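Local structure of FrnE protein (Deinococcus radiodurans, 5CO3) at residues S51-N62 with L106-H117; Q124-A135 with L149-L158. The protein probably acts as a cytoplasmic thiol-disulfide oxidoreductase of the DsbA-like thioredoxin class, making or rearranging disulfide bonds in other proteins. All blocks are in the same frame, centred on the assembly; numbering follows the deposited sequence.

Interaction 1. Residues S51-N62 with L106-H117; sequences SFELDPSARPLN and LANTFLAHQLIH. With GOL (glycerol), chain B.
N108 meets the turn D55-A58 with its CG swung anti to the backbone N (chi1 -177°), which carries the amide across to the 51-62 segment. H113, with CG anti to its carbonyl carbon (chi1 -78°), sets its ring beside S51 and F52. Asparagine suits its place because both ends of the amide are used. ND2 of N108 donates to O of A58 at 2.8 Å, tilted somewhat from the carbonyl plane, and more weakly to O of P56, while OD1 accepts from N of F110 two residues on, an Asx turn leading into the helix from F110. N of N108 donates to O of P60 from above the carbonyl plane, at 3.0 Å. Beyond it, L61 and N62 run antiparallel to A107 and L106 as a short, weakly bonded ribbon within the thioredoxin-like domain, apart from its main sheet; N of N62 hydrogen-bonds to O of L106 (2.9 Å). The carboxylate of E53 lies beside F110, nearly parallel to the ring plane (15° apart), with OE2 3.3 Å from CD1 of F110. R177 serves both residues, pairing with E53 in a salt bridge and with F110 through cation-pi contact. Water 1 joins OE1 of E53 to N of T109. At the far end, OG of S51 meets the edge of the H117 ring in its plane, hydrogen-bonded to NE2 at 2.8 Å. O2 of a glycerol, probably from the crystallisation liquor, is hydrogen-bonded to both ND1 of H113 and OG of S51, each at 2.6 Å; the imidazole's other nitrogen, NE2, is hydrogen-bonded to D19.

Interaction 2. Residues Q124-A135 with L149-L158; sequences QGDAMKERLLRA and LQKLAAEVGL
R131 crosses L152 at about a right angle, and CD2 of L152 sits over the centre of one face of its guanidinium, 3.4 Å from CZ of R131. NH2 of R134 lies over the opposite face, nearer its rim. The edge of the R131 group is turned to E155, and NE and NH2 of R131 both donate to its OE1, each at 2.8 Å, in a side-on salt bridge. They reach this oxygen from the same face of the carboxylate, whose plane is turned 36° from the guanidinium. E139 pairs with both arginines, so carboxylates would probably offset their close approach, and water 4 ties R134 to E155. Arginine suits this place because its face, poor in hydrogen-bonding directions, can pack on a methyl while the N-H groups lie round its edge. Beside the salt bridge, L152 is a knob in the hole formed by M128, R131, L132 and A135, its CD1 3.6 Å from CD2 of L132. M128, bent at chi2 and chi3, brings CE to 3.7 Å from CG2 of V156; SD of M128 meets CD1 of L158. G157, at positive phi, ends the helix in a Schellman motif. The axes of segments 125-135 and 149-156 approach to 9.6 Å, with 130° between their N-to-C directions; helix 110-121 touches M128, L132, L149 and L158, helix 23-38 lies against L133 and R134, and helix 160-169 beyond L149 and A153.

Overall arrangement
Interaction 1 closes before interaction 2 opens along the chain, and their centres lie 15 Å apart within one DsbA-like thioredoxin domain. Helix 110-121 joins them: one side of it faces the loop that follows strand 45-51, at the edge of the main sheet, while other residues pack on the helix pair of interaction 2. I116 and A112 meet L132 of helix 125-137, the next helix in the chain, and L111 and L115 meet L149 of helix 146-156. Helix 110-121 thus packs on both that loop and the helix pair, in a thioredoxin-like domain whose C22 and C25, a CxxC sequence with free thiols here, are consistent with a redox role.

Interaction 1. Residues S51-N62 with L106-H117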
loop_
_atom_site.group_PDB
_atom_site.type_symbol
_atom_site.label_atom_id
_atom_site.label_comp_id
_atom_site.label_asym_id
_atom_site.label_seq_id
_atom_site.Cartn_x
_atom_site.Cartn_y
_atom_site.Cartn_z
ATOM N N SER A 51 -2.348 3.857 5.684
ATOM C CA SER A 51 -2.461 5.048 4.853
ATOM C C SER A 51 -1.188 5.873 4.855
ATOM O O SER A 51 -0.559 6.076 5.895
ATOM C CB SER A 51 -3.629 5.914 5.320
ATOM O OG SER A 51 -4.813 5.153 5.434
ATOM N N PHE A 52 -0.826 6.354 3.674
ATOM C CA PHE A 52 0.275 7.283 3.516
ATOM C C PHE A 52 -0.116 8.224 2.387
ATOM O O PHE A 52 -0.637 7.777 1.361
ATOM C CB PHE A 52 1.576 6.554 3.197
ATOM C CG PHE A 52 2.802 7.422 3.274
ATOM C CD1 PHE A 52 3.150 8.245 2.216
ATOM C CD2 PHE A 52 3.623 7.391 4.393
ATOM C CE1 PHE A 52 4.281 9.031 2.278
ATOM C CE2 PHE A 52 4.756 8.172 4.457
ATOM C CZ PHE A 52 5.081 9.001 3.397
ATOM N N GLU A 53 0.097 9.518 2.601
ATOM C CA GLU A 53 -0.154 10.515 1.571
ATOM C C GLU A 53 1.145 11.193 1.190
ATOM O O GLU A 53 1.789 11.815 2.033
ATOM C CB GLU A 53 -1.170 11.557 2.052
ATOM C CG GLU A 53 -2.616 11.141 1.841
ATOM C CD GLU A 53 -3.606 12.147 2.410
ATOM O OE1 GLU A 53 -4.046 13.065 1.679
ATOM O OE2 GLU A 53 -3.940 12.022 3.607
ATOM N N LEU A 54 1.530 11.063 -0.079
ATOM C CA LEU A 54 2.693 11.779 -0.588
ATOM C C LEU A 54 2.553 13.268 -0.336
ATOM O O LEU A 54 3.518 13.939 0.003
ATOM C CB LEU A 54 2.879 11.533 -2.080
ATOM C CG LEU A 54 3.107 10.086 -2.501
ATOM C CD1 LEU A 54 3.232 10.023 -4.012
ATOM C CD2 LEU A 54 4.344 9.533 -1.806
ATOM N N ASP A 55 1.340 13.780 -0.505
ATOM C CA ASP A 55 1.078 15.203 -0.335
ATOM C C ASP A 55 -0.294 15.423 0.292
ATOM O O ASP A 55 -1.286 15.596 -0.416
ATOM C CB ASP A 55 1.174 15.925 -1.682
ATOM C CG ASP A 55 1.010 17.439 -1.563
ATOM O OD1 ASP A 55 1.037 17.994 -0.436
ATOM O OD2 ASP A 55 0.867 18.076 -2.626
ATOM N N PRO A 56 -0.348 15.411 1.629
ATOM C CA PRO A 56 -1.593 15.573 2.385
ATOM C C PRO A 56 -2.262 16.920 2.101
ATOM O O PRO A 56 -3.474 17.040 2.213
ATOM C CB PRO A 56 -1.134 15.494 3.848
ATOM C CG PRO A 56 0.230 14.888 3.810
ATOM C CD PRO A 56 0.827 15.311 2.510
ATOM N N SER A 57 -1.482 17.917 1.715
ATOM C CA SER A 57 -2.021 19.247 1.454
ATOM C C SER A 57 -2.367 19.447 -0.019
ATOM O O SER A 57 -2.625 20.566 -0.448
ATOM C CB SER A 57 -1.028 20.317 1.894
ATOM O OG SER A 57 0.141 20.260 1.097
ATOM N N ALA A 58 -2.362 18.367 -0.794
ATOM C CA ALA A 58 -2.658 18.466 -2.225
ATOM C C ALA A 58 -4.086 18.963 -2.474
ATOM O O ALA A 58 -5.011 18.639 -1.725
ATOM C CB ALA A 58 -2.449 17.127 -2.912
ATOM N N ARG A 59 -4.239 19.772 -3.520
ATOM C CA ARG A 59 -5.539 20.163 -4.064
ATOM C C ARG A 59 -6.465 18.963 -4.203
ATOM O O ARG A 59 -5.993 17.865 -4.494
ATOM C CB ARG A 59 -5.351 20.790 -5.439
ATOM C CG ARG A 59 -5.820 22.185 -5.599
ATOM C CD ARG A 59 -5.316 22.675 -6.936
ATOM N NE ARG A 59 -6.376 22.741 -7.931
ATOM C CZ ARG A 59 -7.076 23.840 -8.175
ATOM N NH1 ARG A 59 -6.816 24.939 -7.490
ATOM N NH2 ARG A 59 -8.026 23.838 -9.094
ATOM N N PRO A 60 -7.783 19.163 -4.019
ATOM C CA PRO A 60 -8.733 18.081 -4.324
ATOM C C PRO A 60 -8.460 17.442 -5.689
ATOM O O PRO A 60 -8.358 16.209 -5.806
ATOM C CB PRO A 60 -10.087 18.800 -4.297
ATOM C CG PRO A 60 -9.887 19.862 -3.292
ATOM C CD PRO A 60 -8.478 20.362 -3.518
ATOM N N LEU A 61 -8.307 18.281 -6.705
ATOM C CA LEU A 61 -7.917 17.825 -8.023
ATOM C C LEU A 61 -7.043 18.866 -8.711
ATOM O O LEU A 61 -7.487 19.974 -8.982
ATOM C CB LEU A 61 -9.142 17.520 -8.879
ATOM C CG LEU A 61 -8.849 17.033 -10.302
ATOM C CD1 LEU A 61 -8.157 15.680 -10.253
ATOM C CD2 LEU A 61 -10.116 16.955 -11.128
ATOM N N ASN A 62 -5.799 18.487 -8.989
ATOM C CA ASN A 62 -4.853 19.328 -9.729
ATOM C C ASN A 62 -4.990 18.984 -11.214
ATOM O O ASN A 62 -4.738 17.846 -11.595
ATOM C CB ASN A 62 -3.434 19.059 -9.208
ATOM C CG ASN A 62 -2.381 19.924 -9.860
ATOM O OD1 ASN A 62 -2.646 20.628 -10.822
ATOM N ND2 ASN A 62 -1.162 19.854 -9.340
ATOM N N LEU A 106 -4.581 13.917 -11.013
ATOM C CA LEU A 106 -3.767 14.191 -9.833
ATOM C C LEU A 106 -4.644 14.633 -8.672
ATOM O O LEU A 106 -4.760 15.828 -8.370
ATOM C CB LEU A 106 -2.703 15.248 -10.147
ATOM C CG LEU A 106 -1.630 14.824 -11.153
ATOM C CD1 LEU A 106 -0.717 16.009 -11.479
ATOM C CD2 LEU A 106 -0.822 13.656 -10.621
ATOM N N ALA A 107 -5.255 13.646 -8.027
ATOM C CA ALA A 107 -6.245 13.866 -6.984
ATOM C C ALA A 107 -5.642 13.736 -5.591
ATOM O O ALA A 107 -4.719 12.935 -5.373
ATOM C CB ALA A 107 -7.409 12.866 -7.149
ATOM N N ASN A 108 -6.168 14.517 -4.649
ATOM C CA ASN A 108 -5.882 14.305 -3.229
ATOM C C ASN A 108 -6.439 12.935 -2.846
ATOM O O ASN A 108 -7.582 12.645 -3.174
ATOM C CB ASN A 108 -6.518 15.425 -2.380
ATOM C CG ASN A 108 -6.184 15.299 -0.900
ATOM O OD1 ASN A 108 -6.640 14.373 -0.230
ATOM N ND2 ASN A 108 -5.392 16.238 -0.382
ATOM N N THR A 109 -5.646 12.099 -2.165
ATOM C CA THR A 109 -6.041 10.701 -1.902
ATOM C C THR A 109 -6.612 10.425 -0.503
ATOM O O THR A 109 -6.827 9.266 -0.140
ATOM C CB THR A 109 -4.848 9.729 -2.127
ATOM O OG1 THR A 109 -3.741 10.099 -1.292
ATOM C CG2 THR A 109 -4.415 9.766 -3.590
ATOM N N PHE A 110 -6.890 11.482 0.267
ATOM C CA PHE A 110 -7.347 11.331 1.654
ATOM C C PHE A 110 -8.628 10.493 1.747
ATOM O O PHE A 110 -8.701 9.535 2.538
ATOM C CB PHE A 110 -7.564 12.717 2.286
ATOM C CG PHE A 110 -7.845 12.694 3.773
ATOM C CD1 PHE A 110 -7.069 11.940 4.640
ATOM C CD2 PHE A 110 -8.855 13.491 4.311
ATOM C CE1 PHE A 110 -7.321 11.941 6.008
ATOM C CE2 PHE A 110 -9.102 13.497 5.682
ATOM C CZ PHE A 110 -8.333 12.731 6.530
ATOM N N LEU A 111 -9.614 10.831 0.920
ATOM C CA LEU A 111 -10.906 10.150 0.926
ATOM C C LEU A 111 -10.769 8.703 0.458
ATOM O O LEU A 111 -11.429 7.812 0.993
ATOM C CB LEU A 111 -11.918 10.889 0.045
ATOM C CG LEU A 111 -12.547 12.158 0.613
ATOM C CD1 LEU A 111 -13.286 12.925 -0.480
ATOM C CD2 LEU A 111 -13.479 11.805 1.774
ATOM N N ALA A 112 -9.918 8.476 -0.540
ATOM C CA ALA A 112 -9.628 7.133 -1.016
ATOM C C ALA A 112 -9.038 6.291 0.105
ATOM O O ALA A 112 -9.421 5.139 0.280
ATOM C CB ALA A 112 -8.680 7.201 -2.191
ATOM N N HIS A 113 -8.120 6.864 0.880
ATOM C CA HIS A 113 -7.549 6.132 2.009
ATOM C C HIS A 113 -8.618 5.818 3.045
ATOM O O HIS A 113 -8.590 4.754 3.668
ATOM C CB HIS A 113 -6.393 6.911 2.641
ATOM C CG HIS A 113 -5.117 6.808 1.861
ATOM N ND1 HIS A 113 -4.373 5.646 1.804
ATOM C CD2 HIS A 113 -4.454 7.716 1.109
ATOM C CE1 HIS A 113 -3.313 5.845 1.041
ATOM N NE2 HIS A 113 -3.336 7.096 0.612
ATOM N N GLN A 114 -9.567 6.737 3.224
ATOM C CA GLN A 114 -10.685 6.486 4.127
ATOM C C GLN A 114 -11.522 5.293 3.664
ATOM O O GLN A 114 -11.963 4.473 4.479
ATOM C CB GLN A 114 -11.576 7.727 4.249
ATOM C CG GLN A 114 -11.005 8.793 5.171
ATOM C CD GLN A 114 -11.880 10.046 5.242
ATOM O OE1 GLN A 114 -13.056 9.974 5.600
ATOM N NE2 GLN A 114 -11.310 11.195 4.884
ATOM N N LEU A 115 -11.741 5.205 2.354
ATOM C CA LEU A 115 -12.513 4.102 1.785
ATOM C C LEU A 115 -11.820 2.765 2.047
ATOM O O LEU A 115 -12.467 1.752 2.324
ATOM C CB LEU A 115 -12.716 4.305 0.286
ATOM C CG LEU A 115 -13.504 3.193 -0.409
ATOM C CD1 LEU A 115 -14.828 2.939 0.296
ATOM C CD2 LEU A 115 -13.725 3.530 -1.883
ATOM N N ILE A 116 -10.499 2.763 1.972
ATOM C CA ILE A 116 -9.786 1.524 2.241
ATOM C C ILE A 116 -9.984 1.107 3.705
ATOM O O ILE A 116 -10.215 -0.069 4.007
ATOM C CB ILE A 116 -8.305 1.650 1.916
ATOM C CG1 ILE A 116 -8.122 1.841 0.416
ATOM C CG2 ILE A 116 -7.605 0.342 2.274
ATOM C CD1 ILE A 116 -6.743 2.319 -0.009
ATOM N N HIS A 117 -9.923 2.073 4.614
ATOM C CA HIS A 117 -10.230 1.811 6.015
ATOM C C HIS A 117 -11.638 1.240 6.202
ATOM O O HIS A 117 -11.817 0.272 6.950
ATOM C CB HIS A 117 -10.055 3.081 6.837
ATOM C CG HIS A 117 -8.634 3.358 7.207
ATOM N ND1 HIS A 117 -8.128 3.094 8.462
ATOM C CD2 HIS A 117 -7.606 3.860 6.484
ATOM C CE1 HIS A 117 -6.852 3.433 8.498
ATOM N NE2 HIS A 117 -6.508 3.897 7.310
HETATM C C1 GOL B . -3.925 1.925 1.979
HETATM O O1 GOL B . -2.806 2.643 1.505
HETATM C C2 GOL B . -4.343 2.440 3.355
HETATM O O2 GOL B . -5.108 3.641 3.327
HETATM C C3 GOL B . -5.022 1.320 4.134
HETATM O O3 GOL B . -5.717 1.822 5.252
HETATM O O HOH W 1 -3.329 13.450 -0.848
HETATM O O HOH W 2 -3.905 17.094 -6.087
HETATM O O HOH W 3 -4.279 15.446 -13.505
#

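Interaction 2. Residues Q124-A135 with L149-L158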
loop_
_atom_site.group_PDB
_atom_site.type_symbol
_atom_site.label_atom_id
_atom_site.label_comp_id
_atom_site.label_asym_id
_atom_site.label_seq_id
_atom_site.Cartn_x
_atom_site.Cartn_y
_atom_site.Cartn_z
ATOM N N GLN A 124 -12.136 -6.405 3.456
ATOM C CA GLN A 124 -11.827 -6.266 2.035
ATOM C C GLN A 124 -10.784 -5.184 1.758
ATOM O O GLN A 124 -10.783 -4.572 0.688
ATOM C CB GLN A 124 -13.099 -5.954 1.246
ATOM C CG GLN A 124 -14.117 -7.077 1.250
ATOM C CD GLN A 124 -13.566 -8.323 0.601
ATOM O OE1 GLN A 124 -12.835 -8.245 -0.386
ATOM N NE2 GLN A 124 -13.894 -9.483 1.164
ATOM N N GLY A 125 -9.900 -4.948 2.721
ATOM C CA GLY A 125 -8.917 -3.889 2.580
ATOM C C GLY A 125 -8.016 -4.056 1.366
ATOM O O GLY A 125 -7.770 -3.103 0.636
ATOM N N ASP A 126 -7.515 -5.275 1.149
ATOM C CA ASP A 126 -6.601 -5.476 0.045
ATOM C C ASP A 126 -7.309 -5.302 -1.294
ATOM O O ASP A 126 -6.764 -4.673 -2.196
ATOM C CB ASP A 126 -5.942 -6.851 0.111
ATOM C CG ASP A 126 -4.811 -6.991 -0.911
ATOM O OD1 ASP A 126 -5.091 -7.346 -2.074
ATOM O OD2 ASP A 126 -3.649 -6.705 -0.558
ATOM N N ALA A 127 -8.523 -5.835 -1.423
ATOM C CA ALA A 127 -9.262 -5.685 -2.679
ATOM C C ALA A 127 -9.602 -4.217 -2.978
ATOM O O ALA A 127 -9.568 -3.795 -4.126
ATOM C CB ALA A 127 -10.527 -6.520 -2.645
ATOM N N MET A 128 -9.936 -3.452 -1.941
ATOM C CA MET A 128 -10.198 -2.021 -2.115
ATOM C C MET A 128 -8.931 -1.295 -2.544
ATOM O O MET A 128 -8.972 -0.463 -3.450
ATOM C CB MET A 128 -10.739 -1.398 -0.828
ATOM C CG MET A 128 -11.411 -0.034 -1.040
ATOM S SD MET A 128 -12.924 -0.134 -2.041
ATOM C CE MET A 128 -12.379 0.478 -3.621
ATOM N N LYS A 129 -7.809 -1.618 -1.893
ATOM C CA LYS A 129 -6.528 -0.996 -2.230
ATOM C C LYS A 129 -6.194 -1.280 -3.690
ATOM O O LYS A 129 -5.863 -0.375 -4.453
ATOM C CB LYS A 129 -5.403 -1.501 -1.310
ATOM C CG LYS A 129 -4.010 -1.040 -1.728
ATOM C CD LYS A 129 -3.768 0.427 -1.391
ATOM C CE LYS A 129 -2.352 0.841 -1.753
ATOM N NZ LYS A 129 -2.062 2.263 -1.403
ATOM N N GLU A 130 -6.298 -2.550 -4.066
ATOM C CA GLU A 130 -6.067 -2.990 -5.437
ATOM C C GLU A 130 -6.924 -2.217 -6.452
ATOM O O GLU A 130 -6.408 -1.704 -7.449
ATOM C CB GLU A 130 -6.346 -4.495 -5.535
ATOM C CG GLU A 130 -6.326 -5.061 -6.946
ATOM C CD GLU A 130 -4.915 -5.259 -7.473
ATOM O OE1 GLU A 130 -3.972 -5.349 -6.657
ATOM O OE2 GLU A 130 -4.748 -5.323 -8.703
ATOM N N ARG A 131 -8.226 -2.127 -6.175
ATOM C CA ARG A 131 -9.165 -1.438 -7.057
ATOM C C ARG A 131 -8.800 0.021 -7.237
ATOM O O ARG A 131 -8.835 0.533 -8.352
ATOM C CB ARG A 131 -10.587 -1.536 -6.508
ATOM C CG ARG A 131 -11.643 -1.009 -7.493
ATOM C CD ARG A 131 -11.668 -1.891 -8.741
ATOM N NE ARG A 131 -12.414 -1.327 -9.872
ATOM C CZ ARG A 131 -11.901 -0.494 -10.777
ATOM N NH1 ARG A 131 -10.640 -0.066 -10.667
ATOM N NH2 ARG A 131 -12.652 -0.070 -11.781
ATOM N N LEU A 132 -8.444 0.686 -6.135
ATOM C CA LEU A 132 -8.052 2.090 -6.185
ATOM C C LEU A 132 -6.750 2.297 -6.965
ATOM O O LEU A 132 -6.642 3.230 -7.754
ATOM C CB LEU A 132 -7.928 2.661 -4.766
ATOM C CG LEU A 132 -9.311 2.896 -4.173
ATOM C CD1 LEU A 132 -9.223 2.967 -2.658
ATOM C CD2 LEU A 132 -9.933 4.191 -4.753
ATOM N N LEU A 133 -5.777 1.414 -6.762
ATOM C CA LEU A 133 -4.524 1.531 -7.504
ATOM C C LEU A 133 -4.776 1.429 -9.011
ATOM O O LEU A 133 -4.224 2.201 -9.797
ATOM C CB LEU A 133 -3.521 0.455 -7.043
ATOM C CG LEU A 133 -2.939 0.705 -5.643
ATOM C CD1 LEU A 133 -2.226 -0.557 -5.119
ATOM C CD2 LEU A 133 -1.984 1.902 -5.680
ATOM N N ARG A 134 -5.623 0.483 -9.406
ATOM C CA ARG A 134 -5.965 0.315 -10.811
ATOM C C ARG A 134 -6.727 1.532 -11.350
ATOM O O ARG A 134 -6.445 2.035 -12.440
ATOM C CB ARG A 134 -6.786 -0.967 -11.005
ATOM C CG ARG A 134 -7.089 -1.302 -12.460
ATOM C CD ARG A 134 -7.883 -2.605 -12.573
ATOM N NE ARG A 134 -9.220 -2.358 -13.103
ATOM C CZ ARG A 134 -10.337 -2.925 -12.653
ATOM N NH1 ARG A 134 -10.300 -3.797 -11.646
ATOM N NH2 ARG A 134 -11.498 -2.619 -13.216
ATOM N N ALA A 135 -7.685 2.014 -10.566
ATOM C CA ALA A 135 -8.471 3.174 -10.969
ATOM C C ALA A 135 -7.576 4.391 -11.203
ATOM O O ALA A 135 -7.785 5.157 -12.133
ATOM C CB ALA A 135 -9.513 3.485 -9.917
ATOM N N LEU A 149 -15.603 7.076 -6.003
ATOM C CA LEU A 149 -15.262 6.216 -4.869
ATOM C C LEU A 149 -16.395 5.243 -4.521
ATOM O O LEU A 149 -16.145 4.072 -4.205
ATOM C CB LEU A 149 -14.895 7.062 -3.643
ATOM C CG LEU A 149 -13.562 7.804 -3.749
ATOM C CD1 LEU A 149 -13.336 8.708 -2.552
ATOM C CD2 LEU A 149 -12.385 6.799 -3.888
ATOM N N GLN A 150 -17.636 5.720 -4.604
ATOM C CA GLN A 150 -18.792 4.875 -4.322
ATOM C C GLN A 150 -18.871 3.743 -5.340
ATOM O O GLN A 150 -19.109 2.591 -4.976
ATOM C CB GLN A 150 -20.095 5.683 -4.333
ATOM C CG GLN A 150 -21.324 4.810 -4.115
ATOM C CD GLN A 150 -22.624 5.595 -4.120
ATOM O OE1 GLN A 150 -22.815 6.503 -4.915
ATOM N NE2 GLN A 150 -23.514 5.245 -3.220
ATOM N N LYS A 151 -18.652 4.085 -6.606
ATOM C CA LYS A 151 -18.663 3.118 -7.700
ATOM C C LYS A 151 -17.596 2.040 -7.498
ATOM O O LYS A 151 -17.878 0.862 -7.619
ATOM C CB LYS A 151 -18.445 3.825 -9.039
ATOM C CG LYS A 151 -18.392 2.901 -10.243
ATOM C CD LYS A 151 -17.921 3.628 -11.492
ATOM C CE LYS A 151 -16.470 4.105 -11.368
ATOM N NZ LYS A 151 -16.034 4.853 -12.587
ATOM N N LEU A 152 -16.381 2.468 -7.179
ATOM C CA LEU A 152 -15.286 1.525 -6.908
ATOM C C LEU A 152 -15.586 0.622 -5.720
ATOM O O LEU A 152 -15.313 -0.582 -5.766
ATOM C CB LEU A 152 -13.982 2.288 -6.677
ATOM C CG LEU A 152 -13.492 3.109 -7.877
ATOM C CD1 LEU A 152 -12.265 3.883 -7.492
ATOM C CD2 LEU A 152 -13.197 2.204 -9.076
ATOM N N ALA A 153 -16.153 1.194 -4.658
ATOM C CA ALA A 153 -16.609 0.411 -3.514
ATOM C C ALA A 153 -17.611 -0.672 -3.935
ATOM O O ALA A 153 -17.534 -1.810 -3.479
ATOM C CB ALA A 153 -17.223 1.323 -2.453
ATOM N N ALA A 154 -18.539 -0.318 -4.820
ATOM C CA ALA A 154 -19.529 -1.268 -5.301
ATOM C C ALA A 154 -18.872 -2.402 -6.074
ATOM O O ALA A 154 -19.233 -3.575 -5.895
ATOM C CB ALA A 154 -20.562 -0.571 -6.164
ATOM N N GLU A 155 -17.900 -2.060 -6.912
ATOM C CA GLU A 155 -17.241 -3.057 -7.751
ATOM C C GLU A 155 -16.475 -4.048 -6.901
ATOM O O GLU A 155 -16.290 -5.186 -7.301
ATOM C CB GLU A 155 -16.315 -2.389 -8.764
ATOM C CG GLU A 155 -17.058 -1.501 -9.766
ATOM C CD GLU A 155 -16.162 -0.933 -10.854
ATOM O OE1 GLU A 155 -14.989 -1.343 -10.949
ATOM O OE2 GLU A 155 -16.643 -0.086 -11.630
ATOM N N VAL A 156 -16.042 -3.611 -5.724
ATOM C CA VAL A 156 -15.312 -4.472 -4.796
ATOM C C VAL A 156 -16.276 -5.389 -4.020
ATOM O O VAL A 156 -15.869 -6.408 -3.463
ATOM C CB VAL A 156 -14.438 -3.595 -3.859
ATOM C CG1 VAL A 156 -13.923 -4.355 -2.647
ATOM C CG2 VAL A 156 -13.274 -2.984 -4.660
ATOM N N GLY A 157 -17.566 -5.052 -4.033
ATOM C CA GLY A 157 -18.579 -5.864 -3.388
ATOM C C GLY A 157 -19.036 -5.318 -2.049
ATOM O O GLY A 157 -19.690 -6.006 -1.268
ATOM N N LEU A 158 -18.687 -4.068 -1.779
ATOM C CA LEU A 158 -19.102 -3.410 -0.553
ATOM C C LEU A 158 -20.520 -2.857 -0.673
ATOM O O LEU A 158 -21.074 -2.755 -1.768
ATOM C CB LEU A 158 -18.130 -2.278 -0.202
ATOM C CG LEU A 158 -16.664 -2.699 -0.069
ATOM C CD1 LEU A 158 -15.761 -1.484 0.127
ATOM C CD2 LEU A 158 -16.474 -3.708 1.063
HETATM O O HOH W 4 -14.023 -3.591 -12.449
#